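Long-range contacts in MPN domain-containing protein (Archaeoglobus fulgidus, PDB 1OI0), which probably acts as a zinc metallopeptidase of the JAB1/MPN family, a fold linked to deubiquitination at the proteasome: residues A[25-31]-A[65-71]; A[91-96]-A[107-111]. All coordinates share one frame; numbering follows the deposited sequence.

Contact 1: A[25-31]-A[65-71]. With ZN (zinc ion), chain E; 144 (tris-hydroxymethyl-methyl-ammonium), chain F.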
loop_
_atom_site.group_PDB
_atom_site.type_symbol
_atom_site.label_atom_id
_atom_site.label_comp_id
_atom_site.label_asym_id
_atom_site.label_seq_id
_atom_site.Cartn_x
_atom_site.Cartn_y
_atom_site.Cartn_z
ATOM N N GLU A 25 -8.139 -7.837 -6.542
ATOM C CA GLU A 25 -7.344 -7.098 -5.581
ATOM C C GLU A 25 -5.885 -7.058 -5.989
ATOM O O GLU A 25 -5.192 -8.075 -5.991
ATOM C CB GLU A 25 -7.488 -7.705 -4.184
ATOM C CG GLU A 25 -8.872 -7.505 -3.604
ATOM C CD GLU A 25 -8.977 -7.921 -2.153
ATOM O OE1 GLU A 25 -7.930 -8.084 -1.491
ATOM O OE2 GLU A 25 -10.113 -8.072 -1.668
ATOM N N PHE A 26 -5.438 -5.870 -6.374
ATOM C CA PHE A 26 -4.053 -5.656 -6.746
ATOM C C PHE A 26 -3.266 -5.782 -5.450
ATOM O O PHE A 26 -3.767 -5.446 -4.375
ATOM C CB PHE A 26 -3.891 -4.238 -7.309
ATOM C CG PHE A 26 -2.479 -3.709 -7.263
ATOM C CD1 PHE A 26 -1.542 -4.098 -8.215
ATOM C CD2 PHE A 26 -2.092 -2.816 -6.266
ATOM C CE1 PHE A 26 -0.239 -3.605 -8.178
ATOM C CE2 PHE A 26 -0.790 -2.316 -6.218
ATOM C CZ PHE A 26 0.136 -2.711 -7.174
ATOM N N ILE A 27 -2.053 -6.305 -5.539
ATOM C CA ILE A 27 -1.211 -6.399 -4.358
ATOM C C ILE A 27 0.240 -6.341 -4.799
ATOM O O ILE A 27 0.601 -6.842 -5.864
ATOM C CB ILE A 27 -1.467 -7.700 -3.546
ATOM C CG1 ILE A 27 -0.693 -7.646 -2.220
ATOM C CG2 ILE A 27 -1.059 -8.913 -4.357
ATOM C CD1 ILE A 27 -1.089 -8.734 -1.216
ATOM N N ALA A 28 1.064 -5.701 -3.980
ATOM C CA ALA A 28 2.483 -5.570 -4.261
ATOM C C ALA A 28 3.207 -5.234 -2.967
ATOM O O ALA A 28 2.580 -4.938 -1.952
ATOM C CB ALA A 28 2.717 -4.467 -5.286
ATOM N N LEU A 29 4.532 -5.300 -3.008
ATOM C CA LEU A 29 5.334 -4.965 -1.843
ATOM C C LEU A 29 5.838 -3.544 -2.035
ATOM O O LEU A 29 6.260 -3.170 -3.126
ATOM C CB LEU A 29 6.524 -5.914 -1.709
ATOM C CG LEU A 29 6.197 -7.403 -1.615
ATOM C CD1 LEU A 29 7.493 -8.197 -1.470
ATOM C CD2 LEU A 29 5.269 -7.656 -0.440
ATOM N N LEU A 30 5.772 -2.755 -0.973
ATOM C CA LEU A 30 6.238 -1.376 -1.010
ATOM C C LEU A 30 7.750 -1.395 -0.806
ATOM O O LEU A 30 8.249 -2.051 0.109
ATOM C CB LEU A 30 5.555 -0.578 0.096
ATOM C CG LEU A 30 4.033 -0.435 -0.032
ATOM C CD1 LEU A 30 3.444 0.109 1.259
ATOM C CD2 LEU A 30 3.713 0.482 -1.205
ATOM N N SER A 31 8.485 -0.695 -1.662
ATOM C CA SER A 31 9.937 -0.680 -1.541
ATOM C C SER A 31 10.558 0.679 -1.829
ATOM O O SER A 31 9.871 1.634 -2.188
ATOM C CB SER A 31 10.556 -1.733 -2.467
ATOM O OG SER A 31 10.278 -1.453 -3.830
ATOM N N VAL A 65 12.153 -3.507 1.909
ATOM C CA VAL A 65 10.727 -3.794 1.787
ATOM C C VAL A 65 10.007 -3.179 2.979
ATOM O O VAL A 65 10.103 -3.676 4.100
ATOM C CB VAL A 65 10.453 -5.316 1.768
ATOM C CG1 VAL A 65 8.949 -5.580 1.785
ATOM C CG2 VAL A 65 11.080 -5.935 0.533
ATOM N N PHE A 66 9.284 -2.093 2.732
ATOM C CA PHE A 66 8.566 -1.403 3.791
ATOM C C PHE A 66 7.284 -2.109 4.202
ATOM O O PHE A 66 6.798 -1.930 5.316
ATOM C CB PHE A 66 8.246 0.029 3.359
ATOM C CG PHE A 66 9.463 0.847 3.033
ATOM C CD1 PHE A 66 10.433 1.088 4.002
ATOM C CD2 PHE A 66 9.643 1.371 1.758
ATOM C CE1 PHE A 66 11.567 1.843 3.703
ATOM C CE2 PHE A 66 10.771 2.126 1.449
ATOM C CZ PHE A 66 11.736 2.363 2.424
ATOM N N GLY A 67 6.732 -2.908 3.298
ATOM C CA GLY A 67 5.507 -3.607 3.620
ATOM C C GLY A 67 4.723 -3.987 2.384
ATOM O O GLY A 67 5.301 -4.338 1.355
ATOM N N THR A 68 3.403 -3.901 2.483
ATOM C CA THR A 68 2.550 -4.268 1.363
ATOM C C THR A 68 1.501 -3.221 1.057
ATOM O O THR A 68 1.213 -2.343 1.864
ATOM C CB THR A 68 1.778 -5.573 1.643
ATOM O OG1 THR A 68 0.802 -5.335 2.666
ATOM C CG2 THR A 68 2.726 -6.675 2.088
ATOM N N VAL A 69 0.936 -3.334 -0.136
ATOM C CA VAL A 69 -0.134 -2.459 -0.563
ATOM C C VAL A 69 -1.088 -3.338 -1.358
ATOM O O VAL A 69 -0.657 -4.141 -2.177
ATOM C CB VAL A 69 0.369 -1.289 -1.456
ATOM C CG1 VAL A 69 1.187 -1.814 -2.619
ATOM C CG2 VAL A 69 -0.826 -0.487 -1.966
ATOM N N HIS A 70 -2.380 -3.231 -1.068
ATOM C CA HIS A 70 -3.360 -3.997 -1.824
ATOM C C HIS A 70 -4.628 -3.178 -1.953
ATOM O O HIS A 70 -4.849 -2.233 -1.191
ATOM C CB HIS A 70 -3.639 -5.382 -1.196
ATOM C CG HIS A 70 -4.495 -5.363 0.032
ATOM N ND1 HIS A 70 -4.015 -5.029 1.280
ATOM C CD2 HIS A 70 -5.788 -5.725 0.212
ATOM C CE1 HIS A 70 -4.972 -5.190 2.176
ATOM N NE2 HIS A 70 -6.058 -5.613 1.554
ATOM N N SER A 71 -5.443 -3.517 -2.943
ATOM C CA SER A 71 -6.673 -2.778 -3.175
ATOM C C SER A 71 -7.944 -3.540 -2.815
ATOM O O SER A 71 -7.961 -4.771 -2.757
ATOM C CB SER A 71 -6.750 -2.340 -4.644
ATOM O OG SER A 71 -6.878 -3.455 -5.508
HETATM ZN ZN ZN E . -7.975 -6.228 2.467
HETATM C C1 144 F . -10.202 -7.302 3.337
HETATM N N 144 F . -10.473 -8.303 2.313
HETATM C C2 144 F . -9.176 -8.707 1.682
HETATM O O2 144 F . -8.174 -8.027 1.080
HETATM C C3 144 F . -11.475 -7.663 1.364
HETATM O O3 144 F . -11.867 -8.513 0.272
HETATM C C4 144 F . -11.019 -9.468 3.047
HETATM O O4 144 F . -10.414 -10.191 4.334
#

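Contact 2: A[91-96]-A[107-111]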
loop_
_atom_site.group_PDB
_atom_site.type_symbol
_atom_site.label_atom_id
_atom_site.label_comp_id
_atom_site.label_asym_id
_atom_site.label_seq_id
_atom_site.Cartn_x
_atom_site.Cartn_y
_atom_site.Cartn_z
ATOM N N GLY A 91 7.039 -6.670 7.109
ATOM C CA GLY A 91 6.832 -5.289 6.727
ATOM C C GLY A 91 6.267 -4.423 7.834
ATOM O O GLY A 91 5.422 -4.850 8.622
ATOM N N LYS A 92 6.735 -3.184 7.869
ATOM C CA LYS A 92 6.314 -2.223 8.875
ATOM C C LYS A 92 5.050 -1.463 8.475
ATOM O O LYS A 92 4.204 -1.169 9.317
ATOM C CB LYS A 92 7.442 -1.219 9.125
ATOM C CG LYS A 92 8.814 -1.843 9.317
ATOM C CD LYS A 92 9.890 -0.772 9.452
ATOM C CE LYS A 92 11.283 -1.381 9.488
ATOM N NZ LYS A 92 11.619 -2.091 8.221
ATOM N N TYR A 93 4.915 -1.164 7.185
ATOM C CA TYR A 93 3.776 -0.395 6.705
ATOM C C TYR A 93 2.932 -1.124 5.680
ATOM O O TYR A 93 3.449 -1.857 4.843
ATOM C CB TYR A 93 4.270 0.914 6.102
ATOM C CG TYR A 93 5.134 1.697 7.056
ATOM C CD1 TYR A 93 4.569 2.397 8.118
ATOM C CD2 TYR A 93 6.519 1.702 6.923
ATOM C CE1 TYR A 93 5.363 3.084 9.030
ATOM C CE2 TYR A 93 7.324 2.384 7.829
ATOM C CZ TYR A 93 6.736 3.072 8.877
ATOM O OH TYR A 93 7.522 3.753 9.773
ATOM N N HIS A 94 1.626 -0.902 5.752
ATOM C CA HIS A 94 0.709 -1.545 4.828
ATOM C C HIS A 94 -0.390 -0.607 4.368
ATOM O O HIS A 94 -1.184 -0.112 5.164
ATOM C CB HIS A 94 0.119 -2.796 5.481
ATOM C CG HIS A 94 1.157 -3.786 5.911
ATOM N ND1 HIS A 94 1.762 -3.738 7.150
ATOM C CD2 HIS A 94 1.747 -4.804 5.243
ATOM C CE1 HIS A 94 2.680 -4.685 7.224
ATOM N NE2 HIS A 94 2.692 -5.345 6.081
ATOM N N ILE A 95 -0.423 -0.364 3.063
ATOM C CA ILE A 95 -1.412 0.526 2.478
ATOM C C ILE A 95 -2.587 -0.226 1.865
ATOM O O ILE A 95 -2.422 -1.298 1.292
ATOM C CB ILE A 95 -0.780 1.388 1.364
ATOM C CG1 ILE A 95 0.310 2.282 1.956
ATOM C CG2 ILE A 95 -1.856 2.210 0.653
ATOM C CD1 ILE A 95 1.106 3.034 0.908
ATOM N N ILE A 96 -3.774 0.336 2.027
ATOM C CA ILE A 96 -4.968 -0.228 1.410
ATOM C C ILE A 96 -5.571 0.894 0.582
ATOM O O ILE A 96 -5.753 2.010 1.078
ATOM C CB ILE A 96 -6.039 -0.670 2.437
ATOM C CG1 ILE A 96 -5.524 -1.842 3.275
ATOM C CG2 ILE A 96 -7.323 -1.081 1.700
ATOM C CD1 ILE A 96 -6.541 -2.360 4.269
ATOM N N LYS A 107 -5.261 4.494 2.630
ATOM C CA LYS A 107 -4.933 4.621 4.048
ATOM C C LYS A 107 -3.753 3.700 4.345
ATOM O O LYS A 107 -3.585 2.670 3.695
ATOM C CB LYS A 107 -6.131 4.237 4.924
ATOM C CG LYS A 107 -7.348 5.120 4.730
ATOM C CD LYS A 107 -8.473 4.724 5.669
ATOM C CE LYS A 107 -9.701 5.589 5.450
ATOM N NZ LYS A 107 -9.398 7.034 5.645
ATOM N N CYS A 108 -2.927 4.076 5.317
ATOM C CA CYS A 108 -1.773 3.264 5.680
ATOM C C CYS A 108 -1.910 2.771 7.117
ATOM O O CYS A 108 -2.449 3.471 7.977
ATOM C CB CYS A 108 -0.479 4.076 5.531
ATOM S SG CYS A 108 1.046 3.106 5.663
ATOM N N TYR A 109 -1.420 1.560 7.361
ATOM C CA TYR A 109 -1.480 0.941 8.681
ATOM C C TYR A 109 -0.127 0.348 9.053
ATOM O O TYR A 109 0.706 0.092 8.186
ATOM C CB TYR A 109 -2.537 -0.173 8.696
ATOM C CG TYR A 109 -3.900 0.270 8.219
ATOM C CD1 TYR A 109 -4.227 0.261 6.860
ATOM C CD2 TYR A 109 -4.847 0.757 9.120
ATOM C CE1 TYR A 109 -5.458 0.729 6.417
ATOM C CE2 TYR A 109 -6.076 1.231 8.689
ATOM C CZ TYR A 109 -6.377 1.214 7.332
ATOM O OH TYR A 109 -7.592 1.685 6.900
ATOM N N ASN A 110 0.096 0.140 10.349
ATOM C CA ASN A 110 1.350 -0.448 10.802
ATOM C C ASN A 110 1.215 -1.970 10.847
ATOM O O ASN A 110 0.180 -2.518 10.462
ATOM C CB ASN A 110 1.746 0.094 12.184
ATOM C CG ASN A 110 0.635 -0.033 13.205
ATOM O OD1 ASN A 110 -0.109 -1.009 13.213
ATOM N ND2 ASN A 110 0.528 0.955 14.090
ATOM N N ARG A 111 2.258 -2.650 11.315
ATOM C CA ARG A 111 2.251 -4.108 11.380
ATOM C C ARG A 111 1.144 -4.653 12.279
ATOM O O ARG A 111 0.831 -5.844 12.235
ATOM C CB ARG A 111 3.619 -4.612 11.861
ATOM C CG ARG A 111 3.768 -6.126 11.904
ATOM C CD ARG A 111 5.193 -6.519 12.265
ATOM N NE ARG A 111 5.336 -7.957 12.484
ATOM C CZ ARG A 111 4.801 -8.617 13.509
ATOM N NH1 ARG A 111 4.086 -7.971 14.418
ATOM N NH2 ARG A 111 4.983 -9.924 13.624
HETATM O O HOH W 1 4.814 -1.340 11.897
#

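Contact 1: A[25-31]-A[65-71]
Val65 lays CG1 near Leu29 CB, 4.3 Å away, beside a beta bulge between Leu30 and Ser31 that shifts the antiparallel register by one. Phe66 follows, its N-H bonded to Leu30 O (2.8 Å) and its ring carbon CE2 against the backbone of Ser31. At Gly67 the carbonyl takes the N-H of Leu30 from above its plane, 52° out. Thr68 turns CG2 onto Leu29 CD2 at 3.7 Å. On the other face, which helix 8-21 covers, Val69 holds CG1 between its backbone N and carbonyl carbon (chi1 53°), and from there that methyl meets Leu30 CD2 at 3.7 Å as well as Ala28 CB and the Phe26 ring. His70 sends NE2 to the zinc ion at 2.2 Å; His72 and Asp83 also bind the metal. Ser71 grips Phe26 twice, OG accepting from its N and N donating to its O. Next door, Glu25 brings OE1 within 2.6 Å of O2 of the bound tris, itself a zinc ligand, while OE2 accepts from O3. With an alanine here instead of Glu25, O3 would probably lose its acceptor and O2 the carboxylate beside it. Such a carboxylate near a metal-bound oxygen is consistent with the JAMM metalloprotease site, in which a glutamate assists a zinc-bound water.

Contact 2: A[91-96]-A[107-111]
Strands 93-96 and 107-110 run antiparallel as the two arms of a beta hairpin, their axes 4.5 Å apart at closest and their directions 150° from one another, with paired backbone bonds joining His94 to Tyr109 and Ile96 to Lys107. On one face, Cys108 is the hub. Its SG lies anti to the backbone N (chi1 -170°), which lets the sulfur touch both Tyr93 CB and Ile95 CG1, each 3.9 Å away. The same sulfur stands 5.5 Å from the centroid of the Tyr93 ring and well off its normal, an oblique sulfur-aromatic contact. Across the sheet, Ile96 brings the end of its chain, CD1, to Tyr109 CE1 at 3.9 Å, the two side chains meeting at a slant. The Tyr109 ring also presents its edge to His94 O, with CD1 3.5 Å from that oxygen, while its hydroxyl is hydrogen-bonded to Cys77 O. His94 directs NE2 to Phe90 O; its ND1 is buried without a polar partner. At the Lys92 end, where Lys92 O and Arg111 N are badly aligned for a direct bond, a water bridges them: it donates to Lys92 O at 2.7 Å and accepts from Arg111 N at 2.9 Å. Helix 81-89 packs on the Ile96 and Tyr109 face, Phe87 touching both and stacking on the His94 ring. Leu118 touches Ile95 and Cys108 on the reverse face, and strands 64-72 and 115-116 flank the hairpin within the sheet.

Strand 64-72, the second partner of contact 1, is also the neighbour of strand 93-98 from contact 2, so the two contacts form consecutive parts of one sheet with centres about 9 Å apart. Phe66 O probably accepts a hydrogen bond from Tyr93 N at 2.8 Å, and Thr68 O one from Ile95 N at the same length, along a parallel junction. At the metal end, His70 CE1 rests 3.6 Å from Ile96 CG1. Contact 1 supplies the zinc ligand His70 and, at the bound tris, Glu25, whereas contact 2 offers an apolar flank: the nearest approach of the Ile96 side chain to zinc is about 5 Å.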